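Local coordinates for protein glycerophosphodiester phosphodiesterase (PDB 1O1Z) that belongs to the glycerophosphodiester phosphodiesterase family of TIM-barrel proteins, with parallel strands curled into a barrel and helices packed outside, at residues A[46-51]-A[91-96]; A[68-73]-A[83-88]; A[149-154]-A[202-207]. All coordinates share one frame; numbering follows the deposited sequence. Where two conformers were deposited one is given.

Contact 1 (A[46-51]-A[91-96]); sequences LDVRLS and TTLKEV
Val-48 and Leu-93 mark the closest backbone approach between strand 43-50 and the start of helix 93-99, with 7.4 Å from the CA of Val-48 to the CA of Leu-93. That spacing is bridged by hydrocarbon alone: two branched side chains of the helix, Leu-93 and Val-96, meet Leu-46 and Val-48 of the strand. Leu-46 and Val-48 send their CB atoms toward the helix, as expected of residues two apart on one strand face. On the strand side Leu-46 contributes more than Val-48 and divides its two methyls between different partners. Its CD2 meets Val-96 tip to tip, 3.9 Å from Val-96 CG1, while its CD1 lies 4.2 Å from Leu-93 CD1 where the two leucines cross at about a right angle. The first torsion of Leu-46 (58°) sets CG between the backbone N and the carbonyl carbon, which brings the fork up to the helix. Leu-93 takes CG anti to its own N (-177°), and its CD1 also comes within 4.4 Å of Val-48 CG1, so one methyl sits against both strand residues. The helix start is fixed by a capping box: Glu-95 N donates to Thr-92 OG1 at 3.2 Å, and Thr-92 N returns a bond to the anti lone pair of Glu-95 OE1. Leu-93 and Val-96, about one turn apart, lie on the same side of this first turn and face the strand together. This is the packing of an outer helix on a TIM-barrel strand, and the surroundings complete it. Phe-33 of helix 30-38 touches both Leu-46 and Val-96, Val-56 of strand 56-58 touches Val-48 and Leu-93, and Ile-106 of the parallel neighbour strand 105-110 lies against Leu-46 and Val-96.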
loop_
_atom_site.group_PDB
_atom_site.type_symbol
_atom_site.label_atom_id
_atom_site.label_comp_id
_atom_site.label_asym_id
_atom_site.label_seq_id
_atom_site.Cartn_x
_atom_site.Cartn_y
_atom_site.Cartn_z
ATOM N N LEU A 46 3.440 -2.305 -0.782
ATOM C CA LEU A 46 3.600 -3.710 -1.141
ATOM C C LEU A 46 2.465 -4.530 -0.570
ATOM O O LEU A 46 1.702 -4.043 0.259
ATOM C CB LEU A 46 4.962 -4.206 -0.678
ATOM C CG LEU A 46 5.300 -4.112 0.806
ATOM C CD1 LEU A 46 4.624 -5.214 1.626
ATOM C CD2 LEU A 46 6.799 -4.161 1.014
ATOM N N ASP A 47 2.354 -5.784 -1.005
ATOM C CA ASP A 47 1.250 -6.659 -0.693
ATOM C C ASP A 47 1.757 -7.896 0.023
ATOM O O ASP A 47 2.736 -8.469 -0.428
ATOM C CB ASP A 47 0.619 -7.121 -1.992
ATOM C CG ASP A 47 0.277 -5.963 -2.878
ATOM O OD1 ASP A 47 0.932 -5.723 -3.933
ATOM O OD2 ASP A 47 -0.596 -5.149 -2.488
ATOM N N VAL A 48 1.087 -8.303 1.109
ATOM C CA VAL A 48 1.525 -9.452 1.892
ATOM C C VAL A 48 0.486 -10.548 2.029
ATOM O O VAL A 48 -0.727 -10.298 2.146
ATOM C CB VAL A 48 2.061 -9.064 3.301
ATOM C CG1 VAL A 48 3.304 -8.218 3.183
ATOM C CG2 VAL A 48 1.013 -8.395 4.168
ATOM N N ARG A 49 1.016 -11.783 2.047
ATOM C CA ARG A 49 0.254 -13.017 2.139
ATOM C C ARG A 49 1.072 -14.037 2.932
ATOM O O ARG A 49 2.244 -13.805 3.239
ATOM C CB ARG A 49 0.021 -13.599 0.747
ATOM C CG ARG A 49 -0.869 -12.739 -0.130
ATOM C CD ARG A 49 -1.113 -13.386 -1.476
ATOM N NE ARG A 49 -2.068 -12.611 -2.233
ATOM C CZ ARG A 49 -3.378 -12.704 -2.156
ATOM N NH1 ARG A 49 -3.980 -13.577 -1.348
ATOM N NH2 ARG A 49 -4.135 -11.928 -2.932
ATOM N N LEU A 50 0.460 -15.166 3.240
ATOM C CA LEU A 50 1.185 -16.249 3.911
ATOM C C LEU A 50 1.578 -17.386 2.994
ATOM O O LEU A 50 0.808 -17.839 2.136
ATOM C CB LEU A 50 0.361 -16.895 5.007
ATOM C CG LEU A 50 0.039 -16.101 6.231
ATOM C CD1 LEU A 50 -0.663 -17.043 7.231
ATOM C CD2 LEU A 50 1.259 -15.443 6.842
ATOM N N SER A 51 2.794 -17.876 3.235
ATOM C CA SER A 51 3.266 -19.108 2.648
ATOM C C SER A 51 2.710 -20.297 3.425
ATOM O O SER A 51 2.066 -20.139 4.481
ATOM C CB SER A 51 4.801 -19.149 2.704
ATOM O OG SER A 51 5.218 -19.205 4.067
ATOM N N THR A 91 10.148 -12.260 -2.476
ATOM C CA THR A 91 10.747 -11.879 -1.224
ATOM C C THR A 91 9.773 -11.929 -0.054
ATOM O O THR A 91 8.594 -12.156 -0.224
ATOM C CB THR A 91 11.434 -10.495 -1.367
ATOM O OG1 THR A 91 12.265 -10.209 -0.235
ATOM C CG2 THR A 91 10.468 -9.362 -1.451
ATOM N N THR A 92 10.325 -11.808 1.132
ATOM C CA THR A 92 9.540 -11.840 2.367
ATOM C C THR A 92 9.517 -10.450 2.960
ATOM O O THR A 92 10.373 -9.611 2.682
ATOM C CB THR A 92 10.149 -12.779 3.365
ATOM O OG1 THR A 92 11.474 -12.354 3.715
ATOM C CG2 THR A 92 10.316 -14.207 2.762
ATOM N N LEU A 93 8.537 -10.198 3.815
ATOM C CA LEU A 93 8.477 -8.906 4.486
ATOM C C LEU A 93 9.739 -8.658 5.320
ATOM O O LEU A 93 10.278 -7.555 5.320
ATOM C CB LEU A 93 7.199 -8.817 5.316
ATOM C CG LEU A 93 6.984 -7.486 6.010
ATOM C CD1 LEU A 93 6.855 -6.360 4.949
ATOM C CD2 LEU A 93 5.743 -7.561 6.890
ATOM N N LYS A 94 10.204 -9.693 6.013
ATOM C CA LYS A 94 11.464 -9.613 6.748
ATOM C C LYS A 94 12.624 -9.078 5.886
ATOM O O LYS A 94 13.398 -8.182 6.313
ATOM C CB LYS A 94 11.828 -10.986 7.312
ATOM C CG LYS A 94 13.229 -11.095 7.943
ATOM C CD LYS A 94 13.448 -12.480 8.542
ATOM C CE LYS A 94 14.855 -12.622 9.138
ATOM N NZ LYS A 94 15.902 -12.595 8.074
ATOM N N GLU A 95 12.768 -9.624 4.679
ATOM C CA GLU A 95 13.827 -9.199 3.762
ATOM C C GLU A 95 13.662 -7.754 3.276
ATOM O O GLU A 95 14.645 -7.016 3.120
ATOM C CB GLU A 95 13.911 -10.171 2.580
ATOM C CG GLU A 95 14.425 -11.523 2.989
ATOM C CD GLU A 95 14.418 -12.543 1.880
ATOM O OE1 GLU A 95 13.348 -12.791 1.280
ATOM O OE2 GLU A 95 15.494 -13.112 1.620
ATOM N N VAL A 96 12.422 -7.318 3.070
ATOM C CA VAL A 96 12.192 -5.922 2.694
ATOM C C VAL A 96 12.699 -4.993 3.793
ATOM O O VAL A 96 13.376 -4.007 3.513
ATOM C CB VAL A 96 10.721 -5.646 2.364
ATOM C CG1 VAL A 96 10.511 -4.190 2.057
ATOM C CG2 VAL A 96 10.270 -6.505 1.189
#

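Contact 2 (A[68-73]-A[83-88]); sequences FGLDVK and KELTDG
The ring of Phe-68 receives Thr-86 on one face: the methyl CG2 stands 3.6 Å from the ring centroid, only 11° off the normal, a well-centred CH-pi contact. Behind the methyl, Thr-86 CB leans toward the ring margin, 3.7 Å from Phe-68 CE1. The first torsion of Thr-86 (60°) directs its two branches differently, CG2 onto the ring and OG1 to Leu-82 O and Ile-90 N. A hydroxyl held by its own backbone surroundings thus fixes how the methyl is presented. Thr-86 is placed just where helix 79-85 ends in a Schellman motif, with Gly-88 N bonded to Lys-83 O at 2.7 Å and a weak bond from Asp-87 N to Glu-84 O; Asp-87, at positive phi, is its C-prime residue. Across from it, Phe-68 ends helix 65-68; after Gly-69 the chain enters strand 70-73, weakly bonded, which pairs antiparallel with strand 63-64 and has an inverse gamma turn centred on Asp-71. Leu-70 and Val-72 both turn toward Leu-85 from this ribbon. Leu-70 passes obliquely, its CD1 3.9 Å from Leu-85 CB and 3.7 Å from Leu-85 O, whereas Val-72 meets Leu-85 tip to tip, Val-72 CG1 lying 4.0 Å from Leu-85 CD1. From strand 63-64, Leu-64 touches Leu-70 and Thr-86, extending the apolar layer between ribbon and helix end near the protein surface.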
loop_
_atom_site.group_PDB
_atom_site.type_symbol
_atom_site.label_atom_id
_atom_site.label_comp_id
_atom_site.label_asym_id
_atom_site.label_seq_id
_atom_site.Cartn_x
_atom_site.Cartn_y
_atom_site.Cartn_z
ATOM N N PHE A 68 4.931 -15.439 -13.421
ATOM C CA PHE A 68 5.847 -16.568 -13.658
ATOM C C PHE A 68 5.291 -17.712 -14.500
ATOM O O PHE A 68 6.038 -18.609 -14.896
ATOM C CB PHE A 68 6.328 -17.118 -12.304
ATOM C CG PHE A 68 7.002 -16.099 -11.470
ATOM C CD1 PHE A 68 8.338 -15.794 -11.686
ATOM C CD2 PHE A 68 6.306 -15.404 -10.483
ATOM C CE1 PHE A 68 8.968 -14.821 -10.923
ATOM C CE2 PHE A 68 6.929 -14.429 -9.709
ATOM C CZ PHE A 68 8.269 -14.143 -9.936
ATOM N N GLY A 69 3.988 -17.708 -14.770
ATOM C CA GLY A 69 3.372 -18.746 -15.578
ATOM C C GLY A 69 3.253 -20.063 -14.849
ATOM O O GLY A 69 3.168 -21.120 -15.475
ATOM N N LEU A 70 3.229 -20.004 -13.520
ATOM C CA LEU A 70 3.193 -21.217 -12.705
ATOM C C LEU A 70 1.904 -21.270 -11.915
ATOM O O LEU A 70 1.569 -20.310 -11.227
ATOM C CB LEU A 70 4.369 -21.229 -11.737
ATOM C CG LEU A 70 5.762 -21.253 -12.357
ATOM C CD1 LEU A 70 6.801 -21.044 -11.268
ATOM C CD2 LEU A 70 5.989 -22.583 -13.085
ATOM N N ASP A 71 1.196 -22.393 -12.016
ATOM C CA ASP A 71 -0.085 -22.589 -11.358
ATOM C C ASP A 71 0.181 -23.137 -9.957
ATOM O O ASP A 71 -0.099 -24.289 -9.652
ATOM C CB ASP A 71 -0.976 -23.545 -12.182
ATOM C CG ASP A 71 -2.421 -23.539 -11.724
ATOM O OD1 ASP A 71 -2.819 -22.633 -10.964
ATOM O OD2 ASP A 71 -3.242 -24.408 -12.082
ATOM N N VAL A 72 0.767 -22.278 -9.139
ATOM C CA VAL A 72 1.153 -22.590 -7.773
ATOM C C VAL A 72 0.652 -21.476 -6.874
ATOM O O VAL A 72 0.991 -20.308 -7.085
ATOM C CB VAL A 72 2.689 -22.683 -7.622
ATOM C CG1 VAL A 72 3.075 -22.922 -6.162
ATOM C CG2 VAL A 72 3.263 -23.792 -8.525
ATOM N N LYS A 73 -0.125 -21.832 -5.858
ATOM C CA LYS A 73 -0.575 -20.857 -4.883
ATOM C C LYS A 73 0.496 -20.589 -3.834
ATOM O O LYS A 73 1.160 -21.493 -3.361
ATOM C CB LYS A 73 -1.850 -21.309 -4.166
ATOM C CG LYS A 73 -3.074 -21.351 -5.040
ATOM C CD LYS A 73 -4.250 -21.868 -4.246
ATOM C CE LYS A 73 -5.511 -21.918 -5.082
ATOM N NZ LYS A 73 -6.039 -20.554 -5.323
ATOM N N LYS A 83 10.875 -19.402 -3.498
ATOM C CA LYS A 83 12.133 -18.851 -3.988
ATOM C C LYS A 83 12.766 -19.740 -5.064
ATOM O O LYS A 83 13.309 -19.233 -6.034
ATOM C CB LYS A 83 13.078 -18.637 -2.808
ATOM C CG LYS A 83 12.681 -17.377 -2.021
ATOM C CD LYS A 83 13.573 -17.052 -0.871
ATOM C CE LYS A 83 13.129 -15.780 -0.159
ATOM N NZ LYS A 83 13.526 -14.525 -0.836
ATOM N N GLU A 84 12.685 -21.056 -4.905
ATOM C CA GLU A 84 13.202 -21.945 -5.927
ATOM C C GLU A 84 12.433 -21.749 -7.236
ATOM O O GLU A 84 13.022 -21.640 -8.297
ATOM C CB GLU A 84 13.108 -23.413 -5.478
ATOM C CG GLU A 84 13.940 -23.758 -4.247
ATOM C CD GLU A 84 13.428 -24.986 -3.495
ATOM O OE1 GLU A 84 13.125 -25.996 -4.157
ATOM O OE2 GLU A 84 13.324 -24.951 -2.239
ATOM N N LEU A 85 11.104 -21.720 -7.148
ATOM C CA LEU A 85 10.245 -21.579 -8.333
ATOM C C LEU A 85 10.430 -20.264 -9.082
ATOM O O LEU A 85 10.320 -20.218 -10.309
ATOM C CB LEU A 85 8.780 -21.692 -7.921
ATOM C CG LEU A 85 8.342 -23.091 -7.527
ATOM C CD1 LEU A 85 7.014 -23.051 -6.794
ATOM C CD2 LEU A 85 8.285 -24.013 -8.737
ATOM N N THR A 86 10.733 -19.199 -8.343
ATOM C CA THR A 86 10.877 -17.850 -8.915
ATOM C C THR A 86 12.352 -17.427 -9.076
ATOM O O THR A 86 12.631 -16.263 -9.330
ATOM C CB THR A 86 10.166 -16.791 -8.045
ATOM O OG1 THR A 86 10.731 -16.784 -6.732
ATOM C CG2 THR A 86 8.690 -17.098 -7.856
ATOM N N ASP A 87 13.257 -18.400 -8.988
ATOM C CA ASP A 87 14.711 -18.203 -8.887
ATOM C C ASP A 87 15.112 -17.008 -8.044
ATOM O O ASP A 87 15.926 -16.164 -8.423
ATOM C CB ASP A 87 15.388 -18.175 -10.250
ATOM C CG ASP A 87 16.816 -18.713 -10.197
ATOM O OD1 ASP A 87 17.146 -19.551 -9.282
ATOM O OD2 ASP A 87 17.660 -18.363 -11.056
ATOM N N GLY A 88 14.509 -16.947 -6.872
ATOM C CA GLY A 88 14.905 -16.016 -5.854
ATOM C C GLY A 88 14.209 -14.683 -5.931
ATOM O O GLY A 88 14.506 -13.837 -5.098
#

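Contact 3 (A[149-154]-A[202-207]); sequences GYLIDE and FVWTLN
Leu-151 lays its CD2 methyl over one face of the Trp-204 indole, above the five-membered ring but shifted toward its rim. The methyl lies 4.0 Å from the centroid of that ring and 29° off its normal, a CH-pi contact whose nearest ring atom is Trp-204 NE1, at 3.6 Å from Leu-151 CD2. The two side chains run obliquely to one another; although the CB of Leu-151 does not aim at the tryptophan, the end of the leucine side chain comes nearer. A second approach uses the edge of the same indole: Ile-152 O lies in the ring plane, 3.6 Å from Trp-204 CZ2. The backbone after Leu-151 therefore meets the rim of the indole while the leucine methyl covers part of a face. A first torsion of 60° places Trp-204 CG between its own N and carbonyl carbon, and the second, -86°, turns the ring so that this edge meets the facing loop. Its NE1 is satisfied by His-176 O, on strand 174-178, which lies between the two strands and pairs in parallel with each; the CA atoms of Leu-151 and Trp-204 are accordingly 9.4 Å apart. That bond, together with the methyl and the carbonyl, limits how the indole can turn. A cis peptide links Trp-204 to Thr-205 just where strand 200-204 gives way to loop. Both segments leave their strands here, so the tryptophan spans an intervening strand at the C-terminal ends of the parallel strands, the end of a TIM barrel where the active site characteristically lies.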
loop_
_atom_site.group_PDB
_atom_site.type_symbol
_atom_site.label_atom_id
_atom_site.label_comp_id
_atom_site.label_asym_id
_atom_site.label_seq_id
_atom_site.Cartn_x
_atom_site.Cartn_y
_atom_site.Cartn_z
ATOM N N GLY A 149 -4.696 2.574 7.197
ATOM C CA GLY A 149 -5.391 3.269 6.175
ATOM C C GLY A 149 -6.430 2.380 5.534
ATOM O O GLY A 149 -6.177 1.232 5.144
ATOM N N TYR A 150 -7.623 2.926 5.408
ATOM C CA TYR A 150 -8.684 2.221 4.718
ATOM C C TYR A 150 -8.465 2.320 3.215
ATOM O O TYR A 150 -8.382 3.422 2.693
ATOM C CB TYR A 150 -10.018 2.878 5.017
ATOM C CG TYR A 150 -10.538 2.796 6.440
ATOM C CD1 TYR A 150 -10.210 1.746 7.298
ATOM C CD2 TYR A 150 -11.456 3.742 6.883
ATOM C CE1 TYR A 150 -10.805 1.650 8.566
ATOM C CE2 TYR A 150 -12.018 3.660 8.127
ATOM C CZ TYR A 150 -11.667 2.640 8.967
ATOM O OH TYR A 150 -12.238 2.576 10.236
ATOM N N LEU A 151 -8.462 1.186 2.510
ATOM C CA LEU A 151 -8.518 1.179 1.059
ATOM C C LEU A 151 -9.968 1.162 0.680
ATOM O O LEU A 151 -10.710 0.300 1.141
ATOM C CB LEU A 151 -7.803 -0.038 0.481
ATOM C CG LEU A 151 -6.304 0.153 0.389
ATOM C CD1 LEU A 151 -5.543 -1.181 0.356
ATOM C CD2 LEU A 151 -6.023 0.950 -0.894
ATOM N N ILE A 152 -10.357 2.080 -0.188
ATOM C CA ILE A 152 -11.753 2.232 -0.565
ATOM C C ILE A 152 -12.009 1.705 -1.966
ATOM O O ILE A 152 -11.285 2.055 -2.893
ATOM C CB ILE A 152 -12.121 3.728 -0.454
ATOM C CG1 ILE A 152 -11.826 4.283 0.950
ATOM C CG2 ILE A 152 -13.559 3.945 -0.872
ATOM C CD1 ILE A 152 -11.939 5.789 1.036
ATOM N N ASP A 153 -13.030 0.862 -2.105
ATOM C CA ASP A 153 -13.482 0.387 -3.414
ATOM C C ASP A 153 -14.968 0.721 -3.560
ATOM O O ASP A 153 -15.529 1.444 -2.720
ATOM C CB ASP A 153 -13.135 -1.108 -3.630
ATOM C CG ASP A 153 -13.897 -2.065 -2.709
ATOM O OD1 ASP A 153 -14.984 -1.717 -2.217
ATOM O OD2 ASP A 153 -13.478 -3.217 -2.439
ATOM N N GLU A 154 -15.611 0.215 -4.609
ATOM C CA GLU A 154 -16.971 0.647 -4.924
ATOM C C GLU A 154 -17.996 0.214 -3.873
ATOM O O GLU A 154 -19.034 0.866 -3.703
ATOM C CB GLU A 154 -17.404 0.134 -6.304
ATOM N N PHE A 202 -4.240 9.507 0.702
ATOM C CA PHE A 202 -3.401 8.955 -0.358
ATOM C C PHE A 202 -4.313 8.608 -1.523
ATOM O O PHE A 202 -5.461 8.167 -1.335
ATOM C CB PHE A 202 -2.694 7.661 0.069
ATOM C CG PHE A 202 -1.510 7.855 0.963
ATOM C CD1 PHE A 202 -1.669 7.946 2.325
ATOM C CD2 PHE A 202 -0.208 7.891 0.426
ATOM C CE1 PHE A 202 -0.577 8.127 3.164
ATOM C CE2 PHE A 202 0.881 8.083 1.276
ATOM C CZ PHE A 202 0.683 8.179 2.644
ATOM N N VAL A 203 -3.818 8.816 -2.733
ATOM C CA VAL A 203 -4.518 8.353 -3.927
ATOM C C VAL A 203 -3.751 7.263 -4.643
ATOM O O VAL A 203 -2.546 7.250 -4.617
ATOM C CB VAL A 203 -4.878 9.503 -4.881
ATOM C CG1 VAL A 203 -5.789 10.467 -4.176
ATOM C CG2 VAL A 203 -3.657 10.197 -5.421
ATOM N N TRP A 204 -4.471 6.331 -5.266
ATOM C CA TRP A 204 -3.863 5.221 -5.999
ATOM C C TRP A 204 -4.699 4.842 -7.213
ATOM O O TRP A 204 -5.864 5.214 -7.300
ATOM C CB TRP A 204 -3.761 3.992 -5.093
ATOM C CG TRP A 204 -5.123 3.519 -4.582
ATOM C CD1 TRP A 204 -5.771 3.982 -3.489
ATOM C CD2 TRP A 204 -6.006 2.548 -5.186
ATOM N NE1 TRP A 204 -6.989 3.361 -3.354
ATOM C CE2 TRP A 204 -7.157 2.465 -4.371
ATOM C CE3 TRP A 204 -5.933 1.732 -6.315
ATOM C CZ2 TRP A 204 -8.227 1.613 -4.651
ATOM C CZ3 TRP A 204 -6.999 0.882 -6.598
ATOM C CH2 TRP A 204 -8.133 0.832 -5.764
ATOM N N THR A 205 -4.142 4.112 -8.180
ATOM C CA THR A 205 -2.724 4.018 -8.464
ATOM C C THR A 205 -2.537 4.971 -9.628
ATOM O O THR A 205 -3.008 4.727 -10.745
ATOM C CB THR A 205 -2.367 2.599 -8.909
ATOM O OG1 THR A 205 -2.442 1.720 -7.781
ATOM C CG2 THR A 205 -0.903 2.551 -9.376
ATOM N N LEU A 206 -1.891 6.090 -9.344
ATOM C CA LEU A 206 -1.948 7.220 -10.251
ATOM C C LEU A 206 -0.652 7.321 -11.039
ATOM O O LEU A 206 0.422 7.504 -10.462
ATOM C CB LEU A 206 -2.228 8.488 -9.445
ATOM C CG LEU A 206 -2.360 9.758 -10.272
ATOM C CD1 LEU A 206 -3.403 9.618 -11.375
ATOM C CD2 LEU A 206 -2.653 10.915 -9.375
ATOM N N ASN A 207 -0.761 7.209 -12.353
ATOM C CA ASN A 207 0.387 7.326 -13.243
ATOM C C ASN A 207 0.292 8.519 -14.192
ATOM O O ASN A 207 1.214 8.772 -14.962
ATOM C CB ASN A 207 0.561 6.023 -14.016
ATOM C CG ASN A 207 0.922 4.864 -13.120
ATOM O OD1 ASN A 207 1.601 5.035 -12.119
ATOM N ND2 ASN A 207 0.462 3.663 -13.485
#

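Overall arrangement
Contact 2 is nested inside the chain loop closed by contact 1, and contact 3 follows both in sequence. Contacts 1 and 2 lie on the same side of the chain's centre, their own centres about 15 Å apart, and a salt bridge from Lys-83 NZ to Glu-95 OE1 (2.7 Å) joins helix 79-85 to the next helix, 93-99. Contacts 1 and 3 share the barrel sheet, yet their centres are about 21 Å apart and their nearest atoms about 7 Å apart. Contacts 2 and 3 are the most distant pair, centres about 28 Å apart. Together they sample one TIM barrel: outer helix on strand, peripheral ribbon with helix, and strand ends at the mouth.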